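Local coordinates for SspB protein (Streptomyces clavuligerus, PDB 6JUF) that probably acts as a metal-dependent DNA-cutting (nuclease) component of the SspABCD-SspE phosphorothioation-sensing system that defends bacteria against phages, at residues E18-R23 and G53-Y58; F24-K29 and V57-Y62; S13-E18 and A170-C175. All coordinates share one frame; numbering follows the deposited sequence.

Contact 1 of 3, residues E18-R23 and G53-Y58; sequences ETFAPR and GKNMVY
The magnesium-site loop that carries Glu-18 meets the turn leading into helix 57-66 at this surface contact, where Phe-20, Asn-55 and Met-56 do most of the touching. Phe-20 brings the far end of its ring to the turn: CZ lies 3.8 Å from Met-56 CG, and CE2 stands the same 3.8 Å from the carbonyl oxygen Asn-55 O. The Met-56 side chain crosses that of Phe-20 at about a right angle, and its SD sits 5.3 Å from the ring centroid in an oblique Met-aromatic contact. At the ring edge, in plane, the amide nitrogen Asn-55 ND2 approaches Phe-20 CZ to 4.0 Å, with the amide turned 78° against the ring. Beyond CG the methionine chain is extended (chi2 166°), which carries SD on toward Gly-53, whose N gives it a weak hydrogen bond. The terminal methyl Met-56 CE reaches Arg-23 NH2 at 4.0 Å, while Arg-23 NH1 forms a salt bridge with Glu-105 of the second subunit. The polar link is made by one water, which donates to Glu-18 OE2 at 2.9 Å and to Asn-55 O at 2.5 Å, short enough for its length to be doubtful. Phe-20 also packs edge-to-face with Trp-26 and touches Ala-59 of helix 57-66. Glu-18 binds magnesium in another structure of this protein, although no metal is bound to this chain. An aromatic side chain in Met-aromatic contact thus joins the turn to the loop of a metal-binding site whose carboxylate here holds water.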
loop_
_atom_site.group_PDB
_atom_site.type_symbol
_atom_site.label_atom_id
_atom_site.label_comp_id
_atom_site.label_asym_id
_atom_site.label_seq_id
_atom_site.Cartn_x
_atom_site.Cartn_y
_atom_site.Cartn_z
ATOM N N GLU B 18 -18.792 -6.932 -0.976
ATOM C CA GLU B 18 -18.993 -7.746 0.273
ATOM C C GLU B 18 -18.151 -7.280 1.431
ATOM O O GLU B 18 -17.690 -8.083 2.260
ATOM C CB GLU B 18 -18.777 -9.279 -0.017
ATOM C CG GLU B 18 -19.812 -9.752 -1.029
ATOM C CD GLU B 18 -19.610 -11.173 -1.497
ATOM O OE1 GLU B 18 -19.728 -12.012 -0.592
ATOM O OE2 GLU B 18 -19.464 -11.460 -2.708
ATOM N N THR B 19 -18.016 -5.967 1.536
ATOM C CA THR B 19 -17.217 -5.258 2.567
ATOM C C THR B 19 -15.718 -5.385 2.411
ATOM O O THR B 19 -14.975 -4.917 3.291
ATOM C CB THR B 19 -17.595 -5.540 4.078
ATOM O OG1 THR B 19 -17.069 -6.790 4.553
ATOM C CG2 THR B 19 -19.129 -5.511 4.292
ATOM N N PHE B 20 -15.225 -6.003 1.338
ATOM C CA PHE B 20 -13.777 -5.948 1.040
ATOM C C PHE B 20 -13.413 -4.601 0.386
ATOM O O PHE B 20 -13.952 -4.286 -0.665
ATOM C CB PHE B 20 -13.442 -7.023 0.013
ATOM C CG PHE B 20 -13.480 -8.446 0.584
ATOM C CD1 PHE B 20 -12.610 -8.821 1.605
ATOM C CD2 PHE B 20 -14.393 -9.375 0.083
ATOM C CE1 PHE B 20 -12.597 -10.137 2.114
ATOM C CE2 PHE B 20 -14.386 -10.692 0.565
ATOM C CZ PHE B 20 -13.506 -11.047 1.594
ATOM N N ALA B 21 -12.513 -3.850 1.043
ATOM C CA ALA B 21 -11.993 -2.590 0.480
ATOM C C ALA B 21 -10.987 -2.921 -0.595
ATOM O O ALA B 21 -10.541 -4.065 -0.687
ATOM C CB ALA B 21 -11.410 -1.736 1.591
ATOM N N PRO B 22 -10.626 -1.944 -1.452
ATOM C CA PRO B 22 -9.731 -2.286 -2.578
ATOM C C PRO B 22 -8.355 -2.789 -2.107
ATOM O O PRO B 22 -7.867 -2.366 -1.067
ATOM C CB PRO B 22 -9.584 -0.938 -3.339
ATOM C CG PRO B 22 -10.820 -0.161 -2.943
ATOM C CD PRO B 22 -11.132 -0.563 -1.541
ATOM N N ARG B 23 -7.740 -3.652 -2.872
ATOM C CA ARG B 23 -6.387 -4.091 -2.640
ATOM C C ARG B 23 -5.556 -3.901 -3.901
ATOM O O ARG B 23 -6.077 -4.110 -5.013
ATOM C CB ARG B 23 -6.393 -5.618 -2.366
ATOM C CG ARG B 23 -7.336 -6.072 -1.251
ATOM C CD ARG B 23 -7.016 -7.494 -0.779
ATOM N NE ARG B 23 -8.136 -7.978 0.018
ATOM C CZ ARG B 23 -8.172 -9.175 0.579
ATOM N NH1 ARG B 23 -7.150 -10.024 0.354
ATOM N NH2 ARG B 23 -9.246 -9.567 1.272
ATOM N N GLY B 53 -9.528 -16.057 -2.907
ATOM C CA GLY B 53 -10.532 -16.970 -2.392
ATOM C C GLY B 53 -11.815 -16.948 -3.223
ATOM O O GLY B 53 -12.133 -15.981 -3.864
ATOM N N LYS B 54 -12.545 -18.084 -3.189
ATOM C CA LYS B 54 -13.830 -18.165 -3.854
ATOM C C LYS B 54 -14.770 -16.943 -3.538
ATOM O O LYS B 54 -15.405 -16.377 -4.458
ATOM C CB LYS B 54 -14.425 -19.563 -3.547
ATOM C CG LYS B 54 -15.742 -19.924 -4.191
ATOM C CD LYS B 54 -15.621 -20.018 -5.713
ATOM C CE LYS B 54 -15.616 -21.448 -6.233
ATOM N NZ LYS B 54 -15.103 -22.462 -5.257
ATOM N N ASN B 55 -14.795 -16.512 -2.257
ATOM C CA ASN B 55 -15.714 -15.418 -1.883
ATOM C C ASN B 55 -15.139 -14.057 -2.256
ATOM O O ASN B 55 -15.797 -13.060 -2.044
ATOM C CB ASN B 55 -16.063 -15.462 -0.396
ATOM C CG ASN B 55 -14.863 -15.314 0.479
ATOM O OD1 ASN B 55 -13.762 -15.741 0.116
ATOM N ND2 ASN B 55 -15.036 -14.696 1.623
ATOM N N MET B 56 -13.935 -14.048 -2.835
ATOM C CA MET B 56 -13.290 -12.772 -3.266
ATOM C C MET B 56 -13.362 -12.479 -4.775
ATOM O O MET B 56 -13.113 -11.342 -5.218
ATOM C CB MET B 56 -11.830 -12.737 -2.803
ATOM C CG MET B 56 -11.681 -12.783 -1.316
ATOM S SD MET B 56 -9.935 -13.147 -0.997
ATOM C CE MET B 56 -10.076 -13.487 0.751
ATOM N N VAL B 57 -13.788 -13.482 -5.570
ATOM C CA VAL B 57 -13.790 -13.298 -7.029
ATOM C C VAL B 57 -14.649 -12.113 -7.482
ATOM O O VAL B 57 -14.229 -11.282 -8.281
ATOM C CB VAL B 57 -14.139 -14.594 -7.776
ATOM C CG1 VAL B 57 -14.222 -14.341 -9.289
ATOM C CG2 VAL B 57 -13.148 -15.745 -7.430
ATOM N N TYR B 58 -15.881 -12.079 -7.009
ATOM C CA TYR B 58 -16.776 -11.019 -7.411
ATOM C C TYR B 58 -16.307 -9.627 -6.957
ATOM O O TYR B 58 -16.367 -8.674 -7.717
ATOM C CB TYR B 58 -18.223 -11.301 -6.975
ATOM C CG TYR B 58 -19.129 -10.591 -7.898
ATOM C CD1 TYR B 58 -19.625 -11.267 -8.984
ATOM C CD2 TYR B 58 -19.465 -9.225 -7.707
ATOM C CE1 TYR B 58 -20.410 -10.661 -9.878
ATOM C CE2 TYR B 58 -20.291 -8.579 -8.641
ATOM C CZ TYR B 58 -20.746 -9.339 -9.710
ATOM O OH TYR B 58 -21.602 -8.768 -10.616
HETATM O O HOH W 1 -16.712 -11.336 -3.566
#

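Contact 2 of 3, residues F24-K29 and V57-Y62; sequences FGWLHK and VYAMRY
Met-60 CG stands anti to the backbone N (chi1 -180°) and chi2 -175° sets SD in line beyond CG, a reach that takes the methionine across to Trp-26 on helix 24-29. The thioether then runs past the indole: SD is 5.1 Å from the centroid of the five-membered ring, an oblique Met-aromatic contact, and Met-60 CG packs 4.0 Å from Trp-26 CB. Over one face of the ring system, offset toward the rim, lies Met-60 CB. The terminal methyl Met-60 CE settles 3.3 Å from the carbonyl oxygen Trp-26 O and 3.7 Å from Lys-29 CB. At the six-membered end of the indole, CZ3 touches Ala-59 CB at 3.8 Å. Lys-29 sends its amine elsewhere, to the carbonyl of Leu-50. A water joins the backbones, donating to Met-60 O at 2.7 Å and weakly to Trp-26 O. The two short helix segments approach to 9.6 Å between axes. From the second subunit, Glu-105 packs on Trp-26, and Tyr-103 on Phe-24, His-28 and Lys-29. The methyl and indole contacts therefore carry the join, mainly by dispersion, while the water holds Met-60 O well and Trp-26 O only weakly.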
loop_
_atom_site.group_PDB
_atom_site.type_symbol
_atom_site.label_atom_id
_atom_site.label_comp_id
_atom_site.label_asym_id
_atom_site.label_seq_id
_atom_site.Cartn_x
_atom_site.Cartn_y
_atom_site.Cartn_z
ATOM N N PHE B 24 -4.276 -3.507 -3.745
ATOM C CA PHE B 24 -3.467 -3.338 -4.922
ATOM C C PHE B 24 -3.362 -4.647 -5.762
ATOM O O PHE B 24 -3.508 -4.647 -6.975
ATOM C CB PHE B 24 -2.036 -2.861 -4.585
ATOM C CG PHE B 24 -1.099 -2.987 -5.738
ATOM C CD1 PHE B 24 -1.226 -2.139 -6.853
ATOM C CD2 PHE B 24 -0.171 -4.042 -5.804
ATOM C CE1 PHE B 24 -0.428 -2.327 -7.987
ATOM C CE2 PHE B 24 0.648 -4.183 -6.927
ATOM C CZ PHE B 24 0.510 -3.334 -8.022
ATOM N N GLY B 25 -3.078 -5.746 -5.021
ATOM C CA GLY B 25 -2.926 -7.071 -5.679
ATOM C C GLY B 25 -4.134 -7.395 -6.545
ATOM O O GLY B 25 -3.979 -7.967 -7.634
ATOM N N TRP B 26 -5.326 -6.988 -6.089
ATOM C CA TRP B 26 -6.541 -7.260 -6.883
ATOM C C TRP B 26 -6.584 -6.455 -8.169
ATOM O O TRP B 26 -6.979 -6.993 -9.235
ATOM C CB TRP B 26 -7.770 -6.954 -6.056
ATOM C CG TRP B 26 -8.037 -7.981 -4.993
ATOM C CD1 TRP B 26 -7.282 -9.072 -4.647
ATOM C CD2 TRP B 26 -9.239 -8.023 -4.116
ATOM N NE1 TRP B 26 -7.895 -9.792 -3.596
ATOM C CE2 TRP B 26 -9.060 -9.170 -3.230
ATOM C CE3 TRP B 26 -10.343 -7.210 -3.956
ATOM C CZ2 TRP B 26 -10.031 -9.549 -2.305
ATOM C CZ3 TRP B 26 -11.295 -7.572 -2.983
ATOM C CH2 TRP B 26 -11.137 -8.694 -2.170
ATOM N N LEU B 27 -6.189 -5.166 -8.116
ATOM C CA LEU B 27 -6.249 -4.331 -9.330
ATOM C C LEU B 27 -5.213 -4.883 -10.347
ATOM O O LEU B 27 -5.452 -5.007 -11.512
ATOM C CB LEU B 27 -5.926 -2.906 -8.991
ATOM C CG LEU B 27 -6.905 -2.268 -8.010
ATOM C CD1 LEU B 27 -6.479 -0.809 -7.831
ATOM C CD2 LEU B 27 -8.385 -2.429 -8.470
ATOM N N HIS B 28 -4.036 -5.163 -9.822
ATOM C CA HIS B 28 -2.915 -5.632 -10.665
ATOM C C HIS B 28 -3.139 -6.957 -11.364
ATOM O O HIS B 28 -3.033 -7.054 -12.618
ATOM C CB HIS B 28 -1.642 -5.675 -9.809
ATOM C CG HIS B 28 -0.439 -6.260 -10.502
ATOM N ND1 HIS B 28 0.287 -5.557 -11.411
ATOM C CD2 HIS B 28 0.192 -7.497 -10.351
ATOM C CE1 HIS B 28 1.334 -6.336 -11.845
ATOM N NE2 HIS B 28 1.290 -7.518 -11.183
ATOM N N LYS B 29 -3.507 -7.940 -10.546
ATOM C CA LYS B 29 -3.784 -9.302 -11.114
ATOM C C LYS B 29 -5.027 -9.326 -11.988
ATOM O O LYS B 29 -5.013 -10.061 -12.973
ATOM C CB LYS B 29 -3.942 -10.339 -10.019
ATOM C CG LYS B 29 -2.628 -10.575 -9.320
ATOM C CD LYS B 29 -2.636 -11.735 -8.349
ATOM C CE LYS B 29 -3.366 -11.417 -7.064
ATOM N NZ LYS B 29 -3.889 -12.668 -6.457
ATOM N N VAL B 57 -13.788 -13.482 -5.570
ATOM C CA VAL B 57 -13.790 -13.298 -7.029
ATOM C C VAL B 57 -14.649 -12.113 -7.482
ATOM O O VAL B 57 -14.229 -11.282 -8.281
ATOM C CB VAL B 57 -14.139 -14.594 -7.776
ATOM C CG1 VAL B 57 -14.222 -14.341 -9.289
ATOM C CG2 VAL B 57 -13.148 -15.745 -7.430
ATOM N N TYR B 58 -15.881 -12.079 -7.009
ATOM C CA TYR B 58 -16.776 -11.019 -7.411
ATOM C C TYR B 58 -16.307 -9.627 -6.957
ATOM O O TYR B 58 -16.367 -8.674 -7.717
ATOM C CB TYR B 58 -18.223 -11.301 -6.975
ATOM C CG TYR B 58 -19.129 -10.591 -7.898
ATOM C CD1 TYR B 58 -19.625 -11.267 -8.984
ATOM C CD2 TYR B 58 -19.465 -9.225 -7.707
ATOM C CE1 TYR B 58 -20.410 -10.661 -9.878
ATOM C CE2 TYR B 58 -20.291 -8.579 -8.641
ATOM C CZ TYR B 58 -20.746 -9.339 -9.710
ATOM O OH TYR B 58 -21.602 -8.768 -10.616
ATOM N N ALA B 59 -15.844 -9.546 -5.717
ATOM C CA ALA B 59 -15.328 -8.263 -5.208
ATOM C C ALA B 59 -14.179 -7.765 -6.090
ATOM O O ALA B 59 -14.097 -6.595 -6.423
ATOM C CB ALA B 59 -14.900 -8.396 -3.755
ATOM N N MET B 60 -13.298 -8.674 -6.487
ATOM C CA MET B 60 -12.175 -8.301 -7.371
ATOM C C MET B 60 -12.681 -7.777 -8.740
ATOM O O MET B 60 -12.217 -6.745 -9.228
ATOM C CB MET B 60 -11.262 -9.515 -7.559
ATOM C CG MET B 60 -10.044 -9.271 -8.450
ATOM S SD MET B 60 -9.179 -10.818 -8.683
ATOM C CE MET B 60 -7.489 -10.283 -8.909
ATOM N N ARG B 61 -13.657 -8.496 -9.319
ATOM C CA ARG B 61 -14.308 -8.082 -10.554
ATOM C C ARG B 61 -14.954 -6.694 -10.408
ATOM O O ARG B 61 -14.768 -5.807 -11.278
ATOM C CB ARG B 61 -15.355 -9.153 -10.891
ATOM C CG ARG B 61 -16.244 -8.861 -12.129
ATOM C CD ARG B 61 -17.316 -9.948 -12.221
ATOM N NE ARG B 61 -18.240 -9.661 -13.281
ATOM C CZ ARG B 61 -19.161 -10.537 -13.685
ATOM N NH1 ARG B 61 -19.207 -11.746 -13.088
ATOM N NH2 ARG B 61 -20.003 -10.209 -14.659
ATOM N N TYR B 62 -15.700 -6.506 -9.300
ATOM C CA TYR B 62 -16.397 -5.271 -8.999
ATOM C C TYR B 62 -15.412 -4.079 -8.968
ATOM O O TYR B 62 -15.640 -3.047 -9.561
ATOM C CB TYR B 62 -17.193 -5.398 -7.675
ATOM C CG TYR B 62 -17.681 -4.030 -7.240
ATOM C CD1 TYR B 62 -18.852 -3.464 -7.764
ATOM C CD2 TYR B 62 -16.907 -3.280 -6.310
ATOM C CE1 TYR B 62 -19.229 -2.174 -7.407
ATOM C CE2 TYR B 62 -17.317 -1.989 -5.936
ATOM C CZ TYR B 62 -18.488 -1.455 -6.515
ATOM O OH TYR B 62 -18.862 -0.176 -6.182
HETATM O O HOH W 2 -9.734 -5.678 -9.156
#

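Contact 3 of 3, residues S13-E18 and A170-C175; sequences SFARHE and AKDVDC
Asp-172 OD1 takes two hydrogen bonds from the loop, one from the backbone Ala-15 N at 2.9 Å and one from the imidazole His-17 NE2 at 2.7 Å. The amide comes on the syn side and the imidazole on the anti side, from opposite faces of the carboxylate plane; both bonds are bent, with N-H...O angles of 135° and 134°. The second oxygen, Asp-172 OD2, accepts from a water at 2.7 Å that also donates to Ser-13 O, and it is hydrogen-bonded to Ser-130 OG. It lies at the edge of the Phe-14 ring, 3.2 Å from CD1. His-17 CG lies between the backbone N and the carbonyl carbon (chi1 41°), on the side of the helix. Cys-175 SG lies over one ring face, 3.9 Å from the centroid, and Ala-15 CA over the opposite face, both toward the rim. The other ring nitrogen, ND1, is engaged by Thr-19 N, and the bond from Glu-18 N to Ala-15 O closes the type I turn. With ND1 accepting and NE2 donating, the histidine is consistent with a neutral tautomer, and two N-H donors on one oxygen of the buried carboxylate would favour the charged form of Asp-172.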
loop_
_atom_site.group_PDB
_atom_site.type_symbol
_atom_site.label_atom_id
_atom_site.label_comp_id
_atom_site.label_asym_id
_atom_site.label_seq_id
_atom_site.Cartn_x
_atom_site.Cartn_y
_atom_site.Cartn_z
ATOM N N SER B 13 -25.738 -0.081 -7.671
ATOM C CA SER B 13 -24.834 -1.120 -7.274
ATOM C C SER B 13 -24.457 -0.898 -5.816
ATOM O O SER B 13 -23.811 0.106 -5.490
ATOM C CB SER B 13 -23.580 -1.105 -8.180
ATOM O OG SER B 13 -22.660 -2.124 -7.786
ATOM N N PHE B 14 -24.831 -1.846 -4.941
ATOM C CA PHE B 14 -24.577 -1.736 -3.488
ATOM C C PHE B 14 -24.026 -3.053 -2.932
ATOM O O PHE B 14 -24.548 -4.139 -3.244
ATOM C CB PHE B 14 -25.896 -1.377 -2.744
ATOM C CG PHE B 14 -26.467 -0.058 -3.193
ATOM C CD1 PHE B 14 -26.098 1.142 -2.540
ATOM C CD2 PHE B 14 -27.318 -0.005 -4.305
ATOM C CE1 PHE B 14 -26.580 2.355 -3.027
ATOM C CE2 PHE B 14 -27.813 1.213 -4.737
ATOM C CZ PHE B 14 -27.444 2.370 -4.112
ATOM N N ALA B 15 -22.944 -2.930 -2.161
ATOM C CA ALA B 15 -22.361 -4.016 -1.342
ATOM C C ALA B 15 -21.837 -5.175 -2.183
ATOM O O ALA B 15 -21.652 -6.248 -1.659
ATOM C CB ALA B 15 -23.364 -4.504 -0.291
ATOM N N ARG B 16 -21.611 -4.987 -3.481
ATOM C CA ARG B 16 -21.091 -6.123 -4.298
ATOM C C ARG B 16 -19.623 -6.429 -3.959
ATOM O O ARG B 16 -19.100 -7.498 -4.356
ATOM C CB ARG B 16 -21.181 -5.772 -5.787
ATOM C CG ARG B 16 -22.570 -5.370 -6.249
ATOM C CD ARG B 16 -23.326 -6.484 -6.870
ATOM N NE ARG B 16 -24.631 -6.030 -7.402
ATOM C CZ ARG B 16 -25.082 -6.359 -8.616
ATOM N NH1 ARG B 16 -24.341 -7.143 -9.449
ATOM N NH2 ARG B 16 -26.273 -5.928 -9.035
ATOM N N HIS B 17 -18.931 -5.539 -3.222
ATOM C CA HIS B 17 -17.577 -5.795 -2.736
ATOM C C HIS B 17 -17.601 -6.661 -1.499
ATOM O O HIS B 17 -16.546 -7.084 -0.993
ATOM C CB HIS B 17 -16.925 -4.451 -2.360
ATOM C CG HIS B 17 -17.892 -3.520 -1.644
ATOM N ND1 HIS B 17 -18.264 -3.726 -0.344
ATOM C CD2 HIS B 17 -18.604 -2.402 -2.092
ATOM C CE1 HIS B 17 -19.167 -2.730 0.002
ATOM N NE2 HIS B 17 -19.344 -1.950 -1.080
ATOM N N GLU B 18 -18.792 -6.932 -0.976
ATOM C CA GLU B 18 -18.993 -7.746 0.273
ATOM C C GLU B 18 -18.151 -7.280 1.431
ATOM O O GLU B 18 -17.690 -8.083 2.260
ATOM C CB GLU B 18 -18.777 -9.279 -0.017
ATOM C CG GLU B 18 -19.812 -9.752 -1.029
ATOM C CD GLU B 18 -19.610 -11.173 -1.497
ATOM O OE1 GLU B 18 -19.728 -12.012 -0.592
ATOM O OE2 GLU B 18 -19.464 -11.460 -2.708
ATOM N N ALA B 170 -25.493 -0.159 4.646
ATOM C CA ALA B 170 -24.620 -0.160 5.854
ATOM C C ALA B 170 -23.292 -0.854 5.545
ATOM O O ALA B 170 -22.256 -0.458 6.083
ATOM C CB ALA B 170 -25.299 -0.891 7.027
ATOM N N LYS B 171 -23.314 -1.888 4.699
ATOM C CA LYS B 171 -22.065 -2.573 4.315
ATOM C C LYS B 171 -21.207 -1.626 3.438
ATOM O O LYS B 171 -19.937 -1.640 3.595
ATOM C CB LYS B 171 -22.403 -3.857 3.552
ATOM C CG LYS B 171 -22.891 -4.960 4.498
ATOM C CD LYS B 171 -23.569 -6.077 3.726
ATOM C CE LYS B 171 -24.087 -7.140 4.696
ATOM N NZ LYS B 171 -25.020 -8.061 4.031
ATOM N N ASP B 172 -21.841 -0.816 2.575
ATOM C CA ASP B 172 -21.071 0.204 1.799
ATOM C C ASP B 172 -20.404 1.183 2.774
ATOM O O ASP B 172 -19.238 1.569 2.587
ATOM C CB ASP B 172 -21.958 0.999 0.840
ATOM C CG ASP B 172 -22.321 0.243 -0.404
ATOM O OD1 ASP B 172 -21.711 -0.825 -0.659
ATOM O OD2 ASP B 172 -23.198 0.738 -1.134
ATOM N N VAL B 173 -21.128 1.602 3.800
ATOM C CA VAL B 173 -20.571 2.578 4.731
ATOM C C VAL B 173 -19.427 2.002 5.480
ATOM O O VAL B 173 -18.405 2.661 5.691
ATOM C CB VAL B 173 -21.679 3.133 5.646
ATOM C CG1 VAL B 173 -21.114 3.983 6.766
ATOM C CG2 VAL B 173 -22.619 3.994 4.812
ATOM N N ASP B 174 -19.566 0.755 5.899
ATOM C CA ASP B 174 -18.428 0.011 6.491
ATOM C C ASP B 174 -17.223 -0.049 5.570
ATOM O O ASP B 174 -16.081 0.199 5.995
ATOM C CB ASP B 174 -18.821 -1.423 6.856
ATOM C CG ASP B 174 -19.651 -1.486 8.115
ATOM O OD1 ASP B 174 -19.656 -0.502 8.884
ATOM O OD2 ASP B 174 -20.314 -2.501 8.354
ATOM N N CYS B 175 -17.457 -0.308 4.296
ATOM C CA CYS B 175 -16.361 -0.401 3.300
ATOM C C CYS B 175 -15.707 0.948 3.065
ATOM O O CYS B 175 -14.469 1.036 2.932
ATOM C CB CYS B 175 -16.925 -0.926 1.985
ATOM S SG CYS B 175 -15.546 -1.449 0.881
HETATM O O HOH W 3 -22.458 1.632 -3.517
#

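The three contacts lie in one region of the chain, and contacts 1 and 2 are nested within the loop that contact 3 closes. Contact 1 shares Val-57 and Tyr-58 with contact 2, their centres are about 7 Å apart, and Phe-20 CB packs against Trp-26 CH2 at 3.6 Å. Contact 3 shares Glu-18 with contact 1, about 11 Å between centres; there Cys-175 SG comes within 3.6 Å of Phe-20 O. Contacts 2 and 3, about 15 Å apart, meet where Ala-59 CB lies 3.5 Å from His-17 O. Residues 13-23 thus touch both helix 166-180 and helix 57-66, and the side chain of magnesium-ligand Glu-18 lies about 5 Å from that of Ala-59 on the latter.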